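Side-chain contacts in MsStt7d protein (Micromonas, PDB 4IX3), which is probably an ATP-dependent protein kinase, a homolog of the state transition kinase Stt7, this chain being its catalytic domain: residues E64-M67 and D68-H72; W111-E114 and G115-T118; G154-A157 and R158-C162. All coordinates share one frame; numbering follows the deposited sequence.

Contact 1 (E64-M67 and D68-H72)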
# COMPACT_ATOMS: atom_id res chain seq x y z
N GLU B 64 -11.72 8.64 -3.48
CA GLU B 64 -12.92 9.22 -4.06
C GLU B 64 -13.66 8.21 -4.93
O GLU B 64 -14.89 8.16 -4.92
CB GLU B 64 -12.58 10.46 -4.86
CG GLU B 64 -12.34 11.66 -3.96
CD GLU B 64 -11.80 12.87 -4.69
OE1 GLU B 64 -11.30 12.74 -5.81
OE2 GLU B 64 -11.74 13.92 -4.03
N CYS B 65 -12.92 7.42 -5.70
CA CYS B 65 -13.56 6.37 -6.48
C CYS B 65 -14.22 5.34 -5.56
O CYS B 65 -15.37 4.89 -5.82
CB CYS B 65 -12.55 5.72 -7.40
SG CYS B 65 -13.36 4.79 -8.70
N GLU B 66 -13.51 4.87 -4.55
CA GLU B 66 -14.09 3.95 -3.58
C GLU B 66 -15.37 4.54 -2.99
O GLU B 66 -16.39 3.84 -2.80
CB GLU B 66 -13.09 3.64 -2.48
CG GLU B 66 -13.66 2.71 -1.44
CD GLU B 66 -12.62 2.18 -0.47
OE1 GLU B 66 -11.44 2.60 -0.62
OE2 GLU B 66 -12.99 1.42 0.45
N MET B 67 -15.37 5.83 -2.70
CA MET B 67 -16.57 6.50 -2.20
C MET B 67 -17.70 6.42 -3.21
O MET B 67 -18.82 6.02 -2.80
CB MET B 67 -16.21 7.96 -1.89
CG MET B 67 -17.43 8.71 -1.38
SD MET B 67 -17.00 10.39 -0.75
CE MET B 67 -16.57 11.20 -2.28
N ASP B 68 -17.43 6.80 -4.46
CA ASP B 68 -18.46 6.79 -5.49
C ASP B 68 -19.05 5.36 -5.63
O ASP B 68 -20.30 5.18 -5.76
CB ASP B 68 -17.89 7.19 -6.86
CG ASP B 68 -17.44 8.65 -6.93
OD1 ASP B 68 -17.90 9.47 -6.12
OD2 ASP B 68 -16.66 8.98 -7.88
N VAL B 69 -18.19 4.35 -5.71
CA VAL B 69 -18.67 2.96 -5.90
C VAL B 69 -19.47 2.57 -4.66
O VAL B 69 -20.50 1.88 -4.79
CB VAL B 69 -17.50 1.98 -6.20
CG1 VAL B 69 -17.99 0.53 -6.19
CG2 VAL B 69 -16.82 2.35 -7.51
N ASN B 70 -19.07 2.96 -3.45
CA ASN B 70 -19.88 2.67 -2.26
C ASN B 70 -21.25 3.33 -2.31
O ASN B 70 -22.22 2.70 -1.94
CB ASN B 70 -19.17 3.08 -0.97
CG ASN B 70 -18.33 1.96 -0.40
OD1 ASN B 70 -18.84 1.12 0.33
ND2 ASN B 70 -17.04 1.94 -0.73
N TYR B 71 -21.35 4.54 -2.84
CA TYR B 71 -22.68 5.14 -2.98
C TYR B 71 -23.48 4.33 -3.99
O TYR B 71 -24.69 4.11 -3.80
CB TYR B 71 -22.58 6.60 -3.42
CG TYR B 71 -22.32 7.55 -2.28
CD1 TYR B 71 -23.34 7.88 -1.38
CD2 TYR B 71 -21.10 8.21 -2.14
CE1 TYR B 71 -23.17 8.79 -0.33
CE2 TYR B 71 -20.92 9.15 -1.12
CZ TYR B 71 -21.92 9.41 -0.20
OH TYR B 71 -21.71 10.32 0.81
N HIS B 72 -22.86 3.91 -5.09
CA HIS B 72 -23.58 3.10 -6.09
C HIS B 72 -24.10 1.80 -5.48
O HIS B 72 -25.24 1.40 -5.77
CB HIS B 72 -22.66 2.81 -7.28
CG HIS B 72 -23.34 2.16 -8.44
ND1 HIS B 72 -24.18 2.83 -9.27
CD2 HIS B 72 -23.27 0.85 -8.89
CE1 HIS B 72 -24.62 1.97 -10.21
NE2 HIS B 72 -24.04 0.76 -9.99
O HOH W 1 -15.23 -0.12 0.48
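Asn70 lies alongside Glu66, one turn earlier on helix 59-76, and its side chain meets that turn atom by atom. Asn70 CB rests 3.4 Å from Glu66 O and almost as near Met67 O. Beyond CG, the amide nitrogen does the gripping: Asn70 ND2 donates to Glu66 O at 2.9 Å, lying 47° out of the carbonyl plane, above it, while the acceptor stays nearly in the amide plane of Asn70. The backbone N of Asn70 reaches the same oxygen from the opposite face, so two donors of one residue clamp Glu66 O between them. Asn70 ND2 also packs 3.5 Å from Glu66 CG and donates to a water, 3.0 Å away, which in turn donates to Glu66 OE2. OD1, the other branch, accepts from Trp111 NE1, so both ends of the amide are engaged and its flip is fixed. Helix 59-76 is the αC helix of the kinase small lobe, and the salt bridge of Glu66 OE1 to Lys50 NZ is the αC-glutamate to lysine pair of that fold, as in active kinases; an extended chain carries the Glu66 carboxylate to Lys50, alongside Asn70, the two flat groups 28° apart. Asn70, four residues after the glutamate, probably occupies the αC position of the regulatory spine, and it touches Leu189. On another side of the helix, Met67 has CG anti to its backbone N (chi1 179°), which lays the thioether chain beside Tyr71: Met67 CG comes within 3.5 Å of Tyr71 CE2, and Met67 SD sits 5.5 Å from the centroid of the Tyr71 ring at its edge, a Met-aromatic contact.

Contact 2 (W111-E114 and G115-T118)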
# COMPACT_ATOMS: atom_id res chain seq x y z
N TRP B 111 -18.21 3.07 7.55
CA TRP B 111 -19.13 1.93 7.42
C TRP B 111 -19.54 1.44 8.78
O TRP B 111 -18.81 1.59 9.77
CB TRP B 111 -18.47 0.77 6.68
CG TRP B 111 -18.03 1.09 5.30
CD1 TRP B 111 -18.64 0.82 4.11
CD2 TRP B 111 -16.75 1.71 4.95
NE1 TRP B 111 -17.84 1.21 3.05
CE2 TRP B 111 -16.70 1.79 3.51
CE3 TRP B 111 -15.66 2.19 5.70
CZ2 TRP B 111 -15.57 2.26 2.85
CZ3 TRP B 111 -14.53 2.61 5.02
CH2 TRP B 111 -14.50 2.66 3.63
N ALA B 112 -20.65 0.66 8.83
CA ALA B 112 -20.91 -0.11 10.03
C ALA B 112 -19.81 -1.17 10.18
O ALA B 112 -19.33 -1.73 9.18
CB ALA B 112 -22.22 -0.87 9.88
N ASN B 113 -19.45 -1.46 11.43
CA ASN B 113 -18.60 -2.59 11.75
C ASN B 113 -19.51 -3.83 11.73
O ASN B 113 -20.34 -4.02 12.64
CB ASN B 113 -17.93 -2.40 13.12
CG ASN B 113 -16.97 -3.52 13.44
OD1 ASN B 113 -17.08 -4.61 12.87
ND2 ASN B 113 -16.02 -3.27 14.33
N GLU B 114 -19.39 -4.65 10.68
CA GLU B 114 -20.27 -5.80 10.49
C GLU B 114 -19.84 -6.99 11.36
O GLU B 114 -20.57 -7.99 11.43
CB GLU B 114 -20.28 -6.20 9.02
CG GLU B 114 -20.83 -5.08 8.14
CD GLU B 114 -22.33 -4.89 8.24
OE1 GLU B 114 -23.05 -5.81 8.72
OE2 GLU B 114 -22.80 -3.93 7.60
N GLY B 115 -18.69 -6.92 12.00
CA GLY B 115 -18.21 -7.99 12.84
C GLY B 115 -16.71 -7.93 13.03
O GLY B 115 -15.97 -7.47 12.18
N GLU B 116 -16.30 -8.45 14.18
CA GLU B 116 -14.91 -8.44 14.58
C GLU B 116 -13.98 -9.41 13.85
O GLU B 116 -12.75 -9.19 13.87
CB GLU B 116 -14.78 -8.57 16.09
CG GLU B 116 -14.92 -7.21 16.76
CD GLU B 116 -14.07 -6.11 16.12
OE1 GLU B 116 -14.51 -4.96 16.14
OE2 GLU B 116 -12.98 -6.37 15.58
N ASN B 117 -14.59 -10.30 13.09
CA ASN B 117 -14.12 -11.55 12.50
C ASN B 117 -13.90 -11.31 11.03
O ASN B 117 -14.56 -10.44 10.47
CB ASN B 117 -15.22 -12.67 12.60
CG ASN B 117 -16.47 -12.44 11.70
OD1 ASN B 117 -16.46 -12.72 10.48
ND2 ASN B 117 -17.59 -12.05 12.31
N THR B 118 -12.90 -11.89 10.36
CA THR B 118 -13.02 -12.08 8.90
C THR B 118 -13.14 -13.58 8.63
O THR B 118 -12.76 -14.37 9.49
CB THR B 118 -11.76 -11.56 8.15
OG1 THR B 118 -10.65 -12.43 8.45
CG2 THR B 118 -11.40 -10.14 8.55
O HOH W 2 -13.03 -4.26 13.61
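The amide of Asn113 spans the bend that follows strand 106-112, each of its two polar atoms holding a different residue ahead. Asn113 OD1 accepts from Gly115 N at 2.9 Å, the donor tilted 22° from the carbonyl plane; a side-chain oxygen bound to the NH two residues on makes this an Asx turn. Asn113 ND2 donates to Glu116 OE1, also at 2.9 Å, but meets it from above the carboxylate plane, and the two side chains cross at about a right angle, their flat groups 72° apart. Asn113 can serve both because its CG stands anti to the backbone N (chi1 -176°), carrying the amide forward along the chain, while Glu116 bends at chi2 to bring its carboxylate back. A water adds a further link: it accepts a weak bond from Asn113 ND2 at 3.2 Å and can donate to Glu116 OE2, 2.9 Å away. The hinge between the kinase lobes follows Trp111, which probably holds the gatekeeper position, and runs to Thr118, the N-cap of helix 119-125; it includes Ala112 and Glu114, which bind ADP in a nucleotide-bound form of this protein, none being bound here. Inside the turn, Gly115 has backbone angles at which a CB would jam against Glu114 O, so the bend calls for glycine. In the next shell, Arg38 forms a salt bridge with Glu116 OE2 and the backbone of Asn113 bonds to Asp46, which ties the turn to strands 34-41 and 45-52 of the small lobe. Glu114 turns its carboxylate away: OE1 pairs with Lys185 and OE2 accepts from Arg83 N.

Contact 3 (G154-A157 and R158-C162)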
# COMPACT_ATOMS: atom_id res chain seq x y z
N GLY B 154 -24.27 -15.14 -4.72
CA GLY B 154 -25.48 -14.32 -4.91
C GLY B 154 -25.13 -12.83 -4.82
O GLY B 154 -25.62 -12.03 -5.59
N SER B 155 -24.26 -12.46 -3.88
CA SER B 155 -23.85 -11.05 -3.76
C SER B 155 -23.05 -10.57 -4.95
O SER B 155 -23.28 -9.47 -5.47
CB SER B 155 -23.10 -10.82 -2.48
OG SER B 155 -23.96 -10.93 -1.37
N LEU B 156 -22.08 -11.38 -5.39
CA LEU B 156 -21.34 -11.04 -6.62
C LEU B 156 -22.26 -10.88 -7.82
O LEU B 156 -22.09 -9.96 -8.63
CB LEU B 156 -20.20 -12.03 -6.87
CG LEU B 156 -19.07 -11.97 -5.84
CD1 LEU B 156 -18.11 -13.12 -6.03
CD2 LEU B 156 -18.34 -10.63 -5.98
N ALA B 157 -23.25 -11.77 -7.96
CA ALA B 157 -24.20 -11.65 -9.05
C ALA B 157 -24.95 -10.32 -8.96
O ALA B 157 -25.15 -9.65 -9.99
CB ALA B 157 -25.17 -12.81 -9.05
N ARG B 158 -25.37 -9.92 -7.76
CA ARG B 158 -26.06 -8.62 -7.63
C ARG B 158 -25.13 -7.45 -7.91
O ARG B 158 -25.52 -6.46 -8.57
CB ARG B 158 -26.62 -8.51 -6.21
CG ARG B 158 -27.83 -9.41 -5.99
CD ARG B 158 -28.30 -9.41 -4.52
NE ARG B 158 -28.79 -8.08 -4.20
CZ ARG B 158 -28.80 -7.54 -2.98
NH1 ARG B 158 -28.27 -8.19 -1.95
NH2 ARG B 158 -29.33 -6.34 -2.81
N LEU B 159 -23.85 -7.51 -7.49
CA LEU B 159 -22.88 -6.47 -7.86
C LEU B 159 -22.70 -6.38 -9.36
O LEU B 159 -22.78 -5.31 -9.99
CB LEU B 159 -21.55 -6.69 -7.14
CG LEU B 159 -21.64 -6.42 -5.64
CD1 LEU B 159 -20.44 -6.95 -4.88
CD2 LEU B 159 -21.79 -4.94 -5.29
N HIS B 160 -22.50 -7.55 -9.98
CA HIS B 160 -22.30 -7.56 -11.41
C HIS B 160 -23.48 -7.00 -12.19
O HIS B 160 -23.32 -6.31 -13.21
CB HIS B 160 -21.93 -8.95 -11.95
CG HIS B 160 -20.69 -9.50 -11.32
ND1 HIS B 160 -20.39 -10.82 -11.28
CD2 HIS B 160 -19.67 -8.84 -10.66
CE1 HIS B 160 -19.23 -11.01 -10.63
NE2 HIS B 160 -18.77 -9.81 -10.23
N GLU B 161 -24.69 -7.31 -11.72
CA GLU B 161 -25.94 -6.85 -12.33
C GLU B 161 -26.01 -5.31 -12.37
O GLU B 161 -26.61 -4.73 -13.26
CB GLU B 161 -27.14 -7.46 -11.57
CG GLU B 161 -28.53 -7.29 -12.15
CD GLU B 161 -29.61 -7.86 -11.21
OE1 GLU B 161 -29.31 -8.71 -10.32
OE2 GLU B 161 -30.77 -7.43 -11.32
N CYS B 162 -25.40 -4.66 -11.40
CA CYS B 162 -25.39 -3.20 -11.41
C CYS B 162 -24.06 -2.64 -11.85
O CYS B 162 -23.78 -1.45 -11.66
CB CYS B 162 -25.86 -2.61 -10.09
SG CYS B 162 -24.69 -2.78 -8.72
O HOH W 3 -26.77 -10.70 -1.65
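Four successive i to i+4 backbone bonds, from Arg158 N to Gly154 O through Glu161 N to Ala157 O, carry the last full turns of helix 141-161, and Cys162 then leaves helical angles. His160 lays a ring face against the previous turn: Leu156 O lies 3.1 Å above the ring plane, offset toward the rim, while the same oxygen accepts from His160 N at 2.8 Å. His160 CE1 reaches Leu156 CB at 4.0 Å. The ring's far nitrogen, NE2, hydrogen-bonds to Asp249 OD2 of helix 246-261, joining the αE and αF helices of the kinase large lobe. If His160 were an alanine, Asp249 would probably be left without this mate and Leu156 O without the ring lying over it. On the outer side, Arg158 CG lies 3.5 Å from Gly154 O, and a bend at chi3 (66°) turns the guanidinium back toward Ser155. There a water donates to Ser155 OG at 2.8 Å and accepts from Arg158 NH1 at 2.9 Å, in the guanidinium plane; Arg158 NH2 hydrogen-bonds to Lys78 O. Leu159 CD1 meets Leu156 CD2 more loosely, at 4.4 Å. A carboxylate at His160 NE2 would tend to keep a proton there, and the carbonyl over the ring would tend to favour the positively charged form.

How the contacts relate
From the N terminus the three contacts follow in series; each is local, closing no loop longer than a helical turn or a bend, and none nests in or crosses another. Contact 1 lies on the αC helix of the small lobe, contact 2 on the hinge after strand 106-112, and contact 3 at the end of the αE helix in the large lobe. Contact 1 touches both others: it meets the end of strand 106-112 through the Asn70-Trp111 hydrogen bond, and His72 NE2 lies 2.8 Å from Cys162 O, a probable hydrogen bond that ties αC to the large lobe. Contacts 2 and 3 do not meet, their nearest atoms being about 11 Å apart.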